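Local coordinates for penicillin-binding protein PbpB (Mycobacterium tuberculosis, PDB 6KGU) that builds cross-linked peptidoglycan from lipid intermediates during cell-wall synthesis and is inactivated by beta-lactam antibiotics that bind its transpeptidase domain, at residues V22-D27 with T230-A235; G130-A135 with Y204-V209; S222-D227 with Q392-Y397. All coordinates share one frame; numbering follows the deposited sequence.

Contact 1: V22-D27 with T230-A235; sequences VDRNND and TGEVLA
Arg24 reaches from a tight turn to the carboxylate of Glu232, and this salt bridge carries most of the contact. The guanidinium grips end-on: NH1 lies 3.0 Å from Glu232 OE1 and NH2 lies 3.1 Å from the same OE1. That oxygen sits in the guanidinium plane, yet the two flat groups are turned 65° apart. NH2 meets OE1 nearly along its C-O bond direction, whereas NH1 comes from above the carboxylate plane. Arg24 CG is tucked between the backbone N and the carbonyl carbon (chi1 73°), and a bend at chi3 turns the tip to Glu232, which stretches out beyond its own CG. Arginine suits the place because it is long enough to reach Glu232 and ends in two N-H groups that can share one oxygen. The packed side is completed by Leu234, whose CD2 touches Arg24 NH1 at 3.6 Å, a nonpolar neighbour at the inner, buried end of the salt bridge.

The other side is the loose one. There the type I turn from Asp23 to Asn26 carries Asn25 and Asn26 out to solvent, with exposed Asp27 after it. It is held from within: Asp23 OD1 accepts Asn25 N at 2.9 Å, an Asx turn, and Asp27 N at 2.8 Å, the two donors coming from opposite faces of the carboxylate. On the far segment, Thr230 OG1 takes Glu232 N in an ST turn just ahead of the strand.

NH1 also donates to Thr196 O. Glu232 OE2 pairs with Lys413, and lying between two cations probably favours the ionised carboxylate. The contact thus joins the loop between strands 21-22 and 28-36 to the start of edge strand 233-238, beside the N-terminal end of helix 199-216.

Contact 2: G130-A135 with Y204-V209; sequences GGSLAA and YVQQQV
Ser132, Leu133 and Ala134 wrap around the end of Gln206, which projects from helix 199-216 toward the loop. Gly130 opens a type II' turn that ends at Leu133, and Gly131 within it takes a positive phi (63°) that a side chain would make costly. Next comes Ser132, whose backbone O receives Gln206 NE2 at 3.1 Å. The bond is nearly straight and its acceptor lies in the Gln206 amide plane, but the donor stands above the Ser132 carbonyl plane; Ala135 N bonds to the same oxygen from the opposite face, closing a type II turn. Ser132 OG holds a water at 3.0 Å that also takes a weak bond from NE2.

Leu133 lays its CD1 3.9 Å from Gln206 OE1 and otherwise packs on Gln202 and Phe203 of the same helix. Ala134, in a left-handed backbone conformation at the N-cap of helix 135-138, has a small CB that points away, and it gives its N to Gln206 OE1 at 2.8 Å, in the carbonyl plane on a lone pair.

Gln206 reaches this far because CG is anti to the backbone N (chi1 -171°) and the rest of the chain is extended. Gln202 NE2 gives OE1 a second donor. A neutral amide, donor and acceptor side by side, thus satisfies both a loop C=O and a loop N-H and fixes which way round the amide sits.

Contact 3: S222-D227 with Q392-Y397; sequences SAVVLD and QMTGMY
Leu226 leaves strand 222-227 with CB directed at helix 392-397, and its CG and CD1 settle against Thr394 and Gly395. With CG anti to the carbonyl carbon (chi1 -59°), the isobutyl group extends across the gap. CG comes first, 3.7 Å from Thr394 CG2. CD1 then meets the same methyl at 3.7 Å; it reaches on to Gly395 CA at 4.0 Å and lies as close to Thr394 O, so the tip rests on the helix backbone. The other methyl, CD2, turns to the neighbouring strand, where it lies against Val233 CG2.

The strand and helix run in roughly the same direction, 34° apart, with axes 9.0 Å from each other. This is the layered core of the penicillin-binding transpeptidase fold: a central antiparallel sheet with helices on both faces. Val224 and Leu226 face helix 390-401, while Ala223 and Val225 turn to Val205 of helix 199-216 on the opposite face.

Thr394 fits the seam because its two branches do different work. CG2, anti to its own backbone N, enters between the strand residues, also lying 4.0 Å from Val224 CG1. OG1 sits 3.9 Å from Val224 CB, a nonpolar approach; its hydrogen bond goes back to Leu390 O, one helical turn earlier, so this buried hydroxyl is satisfied within the helix. Farther along, Tyr397 OH bonds to Val270 O, next to Ser269, the probable acyl-ester serine.

Overall arrangement
From the N terminus, the chain opens contact 1 at 22-27 and contact 2 at 130-135. Helix 199-216 closes contact 2, so that its loop is nested inside the one that contact 1 completes at 230-235. Before that, strand 220-227 opens contact 3, which closes only at 392-397; contacts 1 and 3 therefore cross, whereas contacts 2 and 3 follow in series. Contacts 1 and 2 tie N-terminal loops to the transpeptidase sheet and to its covering helix, and contact 3 packs that sheet's other face. All three touch: Val205 meets Ala235 and Val225, and strands 220-227 and 233-238 are neighbours.

Contact 1: V22-D27 with T230-A235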
loop_
_atom_site.group_PDB
_atom_site.type_symbol
_atom_site.label_atom_id
_atom_site.label_comp_id
_atom_site.label_asym_id
_atom_site.label_seq_id
_atom_site.Cartn_x
_atom_site.Cartn_y
_atom_site.Cartn_z
ATOM N N VAL A 22 -16.024 0.951 15.271
ATOM C CA VAL A 22 -15.788 -0.478 15.433
ATOM C C VAL A 22 -15.179 -1.021 14.145
ATOM O O VAL A 22 -15.240 -0.388 13.092
ATOM C CB VAL A 22 -17.088 -1.252 15.792
ATOM C CG1 VAL A 22 -17.800 -0.599 16.971
ATOM C CG2 VAL A 22 -18.030 -1.327 14.587
ATOM N N ASP A 23 -14.589 -2.213 14.235
ATOM C CA ASP A 23 -14.010 -2.846 13.060
ATOM C C ASP A 23 -15.099 -3.638 12.327
ATOM O O ASP A 23 -16.266 -3.627 12.721
ATOM C CB ASP A 23 -12.790 -3.693 13.446
ATOM C CG ASP A 23 -13.150 -5.116 13.959
ATOM O OD1 ASP A 23 -14.319 -5.403 14.281
ATOM O OD2 ASP A 23 -12.217 -5.955 14.053
ATOM N N ARG A 24 -14.721 -4.326 11.240
ATOM C CA ARG A 24 -15.708 -4.990 10.392
ATOM C C ARG A 24 -16.514 -6.047 11.145
ATOM O O ARG A 24 -17.631 -6.381 10.731
ATOM C CB ARG A 24 -15.020 -5.608 9.168
ATOM C CG ARG A 24 -14.179 -6.860 9.436
ATOM C CD ARG A 24 -13.382 -7.300 8.182
ATOM N NE ARG A 24 -14.237 -7.689 7.049
ATOM C CZ ARG A 24 -14.376 -7.008 5.915
ATOM N NH1 ARG A 24 -13.721 -5.876 5.714
ATOM N NH2 ARG A 24 -15.175 -7.469 4.963
ATOM N N ASN A 25 -15.983 -6.567 12.247
ATOM C CA ASN A 25 -16.668 -7.565 13.054
ATOM C C ASN A 25 -17.241 -6.980 14.336
ATOM O O ASN A 25 -17.532 -7.727 15.271
ATOM C CB ASN A 25 -15.712 -8.714 13.363
ATOM C CG ASN A 25 -15.110 -9.314 12.107
ATOM O OD1 ASN A 25 -15.829 -9.618 11.150
ATOM N ND2 ASN A 25 -13.795 -9.492 12.102
ATOM N N ASN A 26 -17.391 -5.657 14.394
ATOM C CA ASN A 26 -17.961 -4.925 15.519
ATOM C C ASN A 26 -17.094 -4.961 16.769
ATOM O O ASN A 26 -17.564 -4.626 17.851
ATOM C CB ASN A 26 -19.379 -5.410 15.841
ATOM C CG ASN A 26 -20.417 -4.660 15.058
ATOM O OD1 ASN A 26 -20.631 -4.922 13.871
ATOM N ND2 ASN A 26 -21.057 -3.692 15.708
ATOM N N ASP A 27 -15.828 -5.325 16.651
ATOM C CA ASP A 27 -14.905 -5.151 17.766
ATOM C C ASP A 27 -14.614 -3.669 17.962
ATOM O O ASP A 27 -14.222 -2.974 17.021
ATOM C CB ASP A 27 -13.615 -5.920 17.502
ATOM C CG ASP A 27 -12.734 -6.006 18.720
ATOM O OD1 ASP A 27 -13.265 -6.303 19.812
ATOM O OD2 ASP A 27 -11.512 -5.752 18.591
ATOM N N THR A 230 -12.292 -6.853 -3.315
ATOM C CA THR A 230 -13.056 -5.641 -3.027
ATOM C C THR A 230 -12.196 -4.404 -2.808
ATOM O O THR A 230 -12.739 -3.289 -2.823
ATOM C CB THR A 230 -13.905 -5.827 -1.763
ATOM O OG1 THR A 230 -13.038 -5.930 -0.621
ATOM C CG2 THR A 230 -14.753 -7.086 -1.859
ATOM N N GLY A 231 -10.890 -4.567 -2.560
ATOM C CA GLY A 231 -10.058 -3.422 -2.223
ATOM C C GLY A 231 -10.356 -2.796 -0.882
ATOM O O GLY A 231 -9.857 -1.705 -0.593
ATOM N N GLU A 232 -11.135 -3.458 -0.035
ATOM C CA GLU A 232 -11.353 -2.926 1.296
ATOM C C GLU A 232 -10.045 -2.956 2.074
ATOM O O GLU A 232 -9.204 -3.838 1.881
ATOM C CB GLU A 232 -12.444 -3.715 2.026
ATOM C CG GLU A 232 -13.844 -3.510 1.448
ATOM C CD GLU A 232 -14.944 -4.167 2.275
ATOM O OE1 GLU A 232 -14.680 -5.190 2.952
ATOM O OE2 GLU A 232 -16.083 -3.651 2.244
ATOM N N VAL A 233 -9.867 -1.956 2.933
ATOM C CA VAL A 233 -8.662 -1.832 3.748
ATOM C C VAL A 233 -8.809 -2.714 4.984
ATOM O O VAL A 233 -9.579 -2.395 5.897
ATOM C CB VAL A 233 -8.408 -0.378 4.147
ATOM C CG1 VAL A 233 -7.210 -0.303 5.095
ATOM C CG2 VAL A 233 -8.198 0.490 2.881
ATOM N N LEU A 234 -8.059 -3.819 5.021
ATOM C CA LEU A 234 -8.097 -4.742 6.159
ATOM C C LEU A 234 -7.089 -4.377 7.247
ATOM O O LEU A 234 -7.301 -4.704 8.420
ATOM C CB LEU A 234 -7.827 -6.176 5.682
ATOM C CG LEU A 234 -8.797 -6.792 4.656
ATOM C CD1 LEU A 234 -8.514 -8.278 4.451
ATOM C CD2 LEU A 234 -10.261 -6.582 5.080
ATOM N N ALA A 235 -5.984 -3.738 6.880
ATOM C CA ALA A 235 -5.008 -3.248 7.848
ATOM C C ALA A 235 -4.288 -2.057 7.234
ATOM O O ALA A 235 -4.009 -2.047 6.032
ATOM C CB ALA A 235 -3.985 -4.328 8.245
#

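Contact 2: G130-A135 with Y204-V209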
loop_
_atom_site.group_PDB
_atom_site.type_symbol
_atom_site.label_atom_id
_atom_site.label_comp_id
_atom_site.label_asym_id
_atom_site.label_seq_id
_atom_site.Cartn_x
_atom_site.Cartn_y
_atom_site.Cartn_z
ATOM N N GLY A 130 -7.997 -0.555 22.693
ATOM C CA GLY A 130 -6.776 -1.039 22.078
ATOM C C GLY A 130 -5.603 -0.089 22.142
ATOM O O GLY A 130 -4.545 -0.388 21.584
ATOM N N GLY A 131 -5.743 1.046 22.813
ATOM C CA GLY A 131 -4.627 1.966 22.925
ATOM C C GLY A 131 -4.235 2.479 21.554
ATOM O O GLY A 131 -5.035 3.087 20.840
ATOM N N SER A 132 -2.990 2.216 21.155
ATOM C CA SER A 132 -2.492 2.694 19.872
ATOM C C SER A 132 -3.067 1.930 18.679
ATOM O O SER A 132 -2.817 2.334 17.536
ATOM C CB SER A 132 -0.957 2.610 19.847
ATOM O OG SER A 132 -0.544 1.260 19.764
ATOM N N LEU A 133 -3.827 0.859 18.897
ATOM C CA LEU A 133 -4.254 0.015 17.778
ATOM C C LEU A 133 -5.033 0.818 16.733
ATOM O O LEU A 133 -6.078 1.409 17.033
ATOM C CB LEU A 133 -5.107 -1.145 18.280
ATOM C CG LEU A 133 -5.674 -2.078 17.195
ATOM C CD1 LEU A 133 -4.550 -2.853 16.532
ATOM C CD2 LEU A 133 -6.701 -3.066 17.775
ATOM N N ALA A 134 -4.523 0.831 15.501
ATOM C CA ALA A 134 -5.149 1.572 14.403
ATOM C C ALA A 134 -5.394 3.040 14.763
ATOM O O ALA A 134 -6.296 3.676 14.218
ATOM C CB ALA A 134 -6.464 0.909 13.963
ATOM N N ALA A 135 -4.587 3.602 15.674
ATOM C CA ALA A 135 -4.787 5.003 16.033
ATOM C C ALA A 135 -4.447 5.940 14.890
ATOM O O ALA A 135 -4.946 7.068 14.867
ATOM C CB ALA A 135 -3.950 5.383 17.258
ATOM N N TYR A 204 -1.713 -7.655 14.259
ATOM C CA TYR A 204 -0.507 -8.382 13.858
ATOM C C TYR A 204 0.350 -7.531 12.926
ATOM O O TYR A 204 1.570 -7.428 13.096
ATOM C CB TYR A 204 -0.891 -9.701 13.176
ATOM C CG TYR A 204 0.291 -10.589 12.869
ATOM C CD1 TYR A 204 0.828 -11.427 13.842
ATOM C CD2 TYR A 204 0.863 -10.599 11.611
ATOM C CE1 TYR A 204 1.930 -12.241 13.571
ATOM C CE2 TYR A 204 1.953 -11.410 11.321
ATOM C CZ TYR A 204 2.485 -12.224 12.308
ATOM O OH TYR A 204 3.569 -13.019 12.003
ATOM N N VAL A 205 -0.279 -6.917 11.922
ATOM C CA VAL A 205 0.479 -6.099 10.974
ATOM C C VAL A 205 1.133 -4.919 11.688
ATOM O O VAL A 205 2.304 -4.615 11.456
ATOM C CB VAL A 205 -0.437 -5.647 9.824
ATOM C CG1 VAL A 205 0.272 -4.594 8.937
ATOM C CG2 VAL A 205 -0.860 -6.880 8.990
ATOM N N GLN A 206 0.404 -4.265 12.601
ATOM C CA GLN A 206 0.951 -3.084 13.274
ATOM C C GLN A 206 2.163 -3.442 14.125
ATOM O O GLN A 206 3.161 -2.714 14.136
ATOM C CB GLN A 206 -0.138 -2.411 14.125
ATOM C CG GLN A 206 0.264 -1.043 14.702
ATOM C CD GLN A 206 -0.925 -0.250 15.244
ATOM O OE1 GLN A 206 -2.071 -0.436 14.810
ATOM N NE2 GLN A 206 -0.659 0.622 16.219
ATOM N N GLN A 207 2.093 -4.568 14.845
ATOM C CA GLN A 207 3.244 -5.054 15.596
ATOM C C GLN A 207 4.404 -5.406 14.678
ATOM O O GLN A 207 5.558 -5.060 14.952
ATOM C CB GLN A 207 2.858 -6.285 16.394
ATOM C CG GLN A 207 1.970 -6.058 17.561
ATOM C CD GLN A 207 1.736 -7.384 18.235
ATOM O OE1 GLN A 207 0.950 -8.214 17.743
ATOM N NE2 GLN A 207 2.479 -7.639 19.309
ATOM N N GLN A 208 4.126 -6.150 13.611
ATOM C CA GLN A 208 5.200 -6.510 12.690
ATOM C C GLN A 208 5.834 -5.268 12.075
ATOM O O GLN A 208 7.049 -5.244 11.845
ATOM C CB GLN A 208 4.667 -7.463 11.617
ATOM C CG GLN A 208 4.409 -8.898 12.164
ATOM C CD GLN A 208 5.710 -9.672 12.389
ATOM O OE1 GLN A 208 6.698 -9.467 11.679
ATOM N NE2 GLN A 208 5.711 -10.559 13.369
ATOM N N VAL A 209 5.046 -4.210 11.848
ATOM C CA VAL A 209 5.632 -2.991 11.293
ATOM C C VAL A 209 6.583 -2.353 12.304
ATOM O O VAL A 209 7.647 -1.825 11.935
ATOM C CB VAL A 209 4.513 -2.028 10.850
ATOM C CG1 VAL A 209 4.991 -0.586 10.852
ATOM C CG2 VAL A 209 4.002 -2.438 9.449
HETATM O O HOH W 1 1.817 0.176 18.359
#

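Contact 3: S222-D227 with Q392-Y397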
loop_
_atom_site.group_PDB
_atom_site.type_symbol
_atom_site.label_atom_id
_atom_site.label_comp_id
_atom_site.label_asym_id
_atom_site.label_seq_id
_atom_site.Cartn_x
_atom_site.Cartn_y
_atom_site.Cartn_z
ATOM N N SER A 222 5.720 1.490 7.080
ATOM C CA SER A 222 4.271 1.431 7.009
ATOM C C SER A 222 3.886 0.270 6.106
ATOM O O SER A 222 4.699 -0.226 5.324
ATOM C CB SER A 222 3.683 2.753 6.512
ATOM O OG SER A 222 4.238 3.055 5.262
ATOM N N ALA A 223 2.641 -0.179 6.248
ATOM C CA ALA A 223 2.151 -1.351 5.542
ATOM C C ALA A 223 0.640 -1.231 5.388
ATOM O O ALA A 223 -0.055 -0.689 6.259
ATOM C CB ALA A 223 2.509 -2.672 6.265
ATOM N N VAL A 224 0.141 -1.749 4.273
ATOM C CA VAL A 224 -1.283 -1.746 3.952
ATOM C C VAL A 224 -1.648 -3.145 3.480
ATOM O O VAL A 224 -0.911 -3.749 2.693
ATOM C CB VAL A 224 -1.621 -0.701 2.862
ATOM C CG1 VAL A 224 -3.075 -0.888 2.347
ATOM C CG2 VAL A 224 -1.382 0.742 3.392
ATOM N N VAL A 225 -2.766 -3.666 3.969
ATOM C CA VAL A 225 -3.308 -4.933 3.503
ATOM C C VAL A 225 -4.694 -4.662 2.933
ATOM O O VAL A 225 -5.578 -4.176 3.647
ATOM C CB VAL A 225 -3.384 -5.984 4.620
ATOM C CG1 VAL A 225 -3.995 -7.282 4.057
ATOM C CG2 VAL A 225 -1.980 -6.248 5.233
ATOM N N LEU A 226 -4.889 -4.998 1.664
ATOM C CA LEU A 226 -6.185 -4.869 1.026
ATOM C C LEU A 226 -6.793 -6.235 0.750
ATOM O O LEU A 226 -6.088 -7.194 0.430
ATOM C CB LEU A 226 -6.082 -4.104 -0.297
ATOM C CG LEU A 226 -5.540 -2.673 -0.297
ATOM C CD1 LEU A 226 -5.581 -2.108 -1.730
ATOM C CD2 LEU A 226 -6.332 -1.792 0.657
ATOM N N ASP A 227 -8.117 -6.308 0.856
ATOM C CA ASP A 227 -8.823 -7.443 0.289
ATOM C C ASP A 227 -8.673 -7.417 -1.226
ATOM O O ASP A 227 -8.963 -6.404 -1.869
ATOM C CB ASP A 227 -10.307 -7.422 0.670
ATOM C CG ASP A 227 -11.075 -8.538 -0.010
ATOM O OD1 ASP A 227 -11.045 -9.663 0.495
ATOM O OD2 ASP A 227 -11.655 -8.302 -1.091
ATOM N N GLN A 392 -1.966 4.045 -2.785
ATOM C CA GLN A 392 -1.991 4.004 -4.247
ATOM C C GLN A 392 -1.157 2.841 -4.784
ATOM O O GLN A 392 -1.583 2.122 -5.693
ATOM C CB GLN A 392 -1.451 5.321 -4.812
ATOM C CG GLN A 392 -2.417 6.489 -4.697
ATOM C CD GLN A 392 -1.809 7.770 -5.207
ATOM O OE1 GLN A 392 -0.613 8.001 -5.028
ATOM N NE2 GLN A 392 -2.629 8.623 -5.836
ATOM N N MET A 393 0.067 2.687 -4.272
ATOM C CA MET A 393 0.929 1.589 -4.706
ATOM C C MET A 393 0.235 0.253 -4.507
ATOM O O MET A 393 0.145 -0.563 -5.433
ATOM C CB MET A 393 2.249 1.635 -3.925
ATOM C CG MET A 393 3.266 0.568 -4.312
ATOM S SD MET A 393 4.677 0.555 -3.168
ATOM C CE MET A 393 4.209 -0.783 -2.065
ATOM N N THR A 394 -0.281 0.024 -3.298
ATOM C CA THR A 394 -1.005 -1.207 -3.007
ATOM C C THR A 394 -2.244 -1.348 -3.889
ATOM O O THR A 394 -2.600 -2.457 -4.298
ATOM C CB THR A 394 -1.373 -1.234 -1.523
ATOM O OG1 THR A 394 -0.195 -0.968 -0.751
ATOM C CG2 THR A 394 -1.914 -2.579 -1.123
ATOM N N GLY A 395 -2.912 -0.233 -4.193
ATOM C CA GLY A 395 -4.100 -0.301 -5.030
ATOM C C GLY A 395 -3.792 -0.737 -6.451
ATOM O O GLY A 395 -4.616 -1.403 -7.092
ATOM N N MET A 396 -2.598 -0.396 -6.952
ATOM C CA MET A 396 -2.158 -0.870 -8.264
ATOM C C MET A 396 -2.132 -2.384 -8.318
ATOM O O MET A 396 -2.585 -2.993 -9.294
ATOM C CB MET A 396 -0.762 -0.334 -8.590
ATOM C CG MET A 396 -0.718 1.107 -9.020
ATOM S SD MET A 396 0.627 1.388 -10.180
ATOM C CE MET A 396 2.082 1.231 -9.144
ATOM N N TYR A 397 -1.547 -3.008 -7.294
ATOM C CA TYR A 397 -1.432 -4.460 -7.289
ATOM C C TYR A 397 -2.787 -5.110 -7.036
ATOM O O TYR A 397 -3.026 -6.243 -7.471
ATOM C CB TYR A 397 -0.374 -4.889 -6.260
ATOM C CG TYR A 397 1.025 -4.640 -6.788
ATOM C CD1 TYR A 397 1.502 -3.343 -6.958
ATOM C CD2 TYR A 397 1.857 -5.701 -7.163
ATOM C CE1 TYR A 397 2.786 -3.096 -7.473
ATOM C CE2 TYR A 397 3.128 -5.468 -7.685
ATOM C CZ TYR A 397 3.583 -4.160 -7.838
ATOM O OH TYR A 397 4.843 -3.908 -8.341
#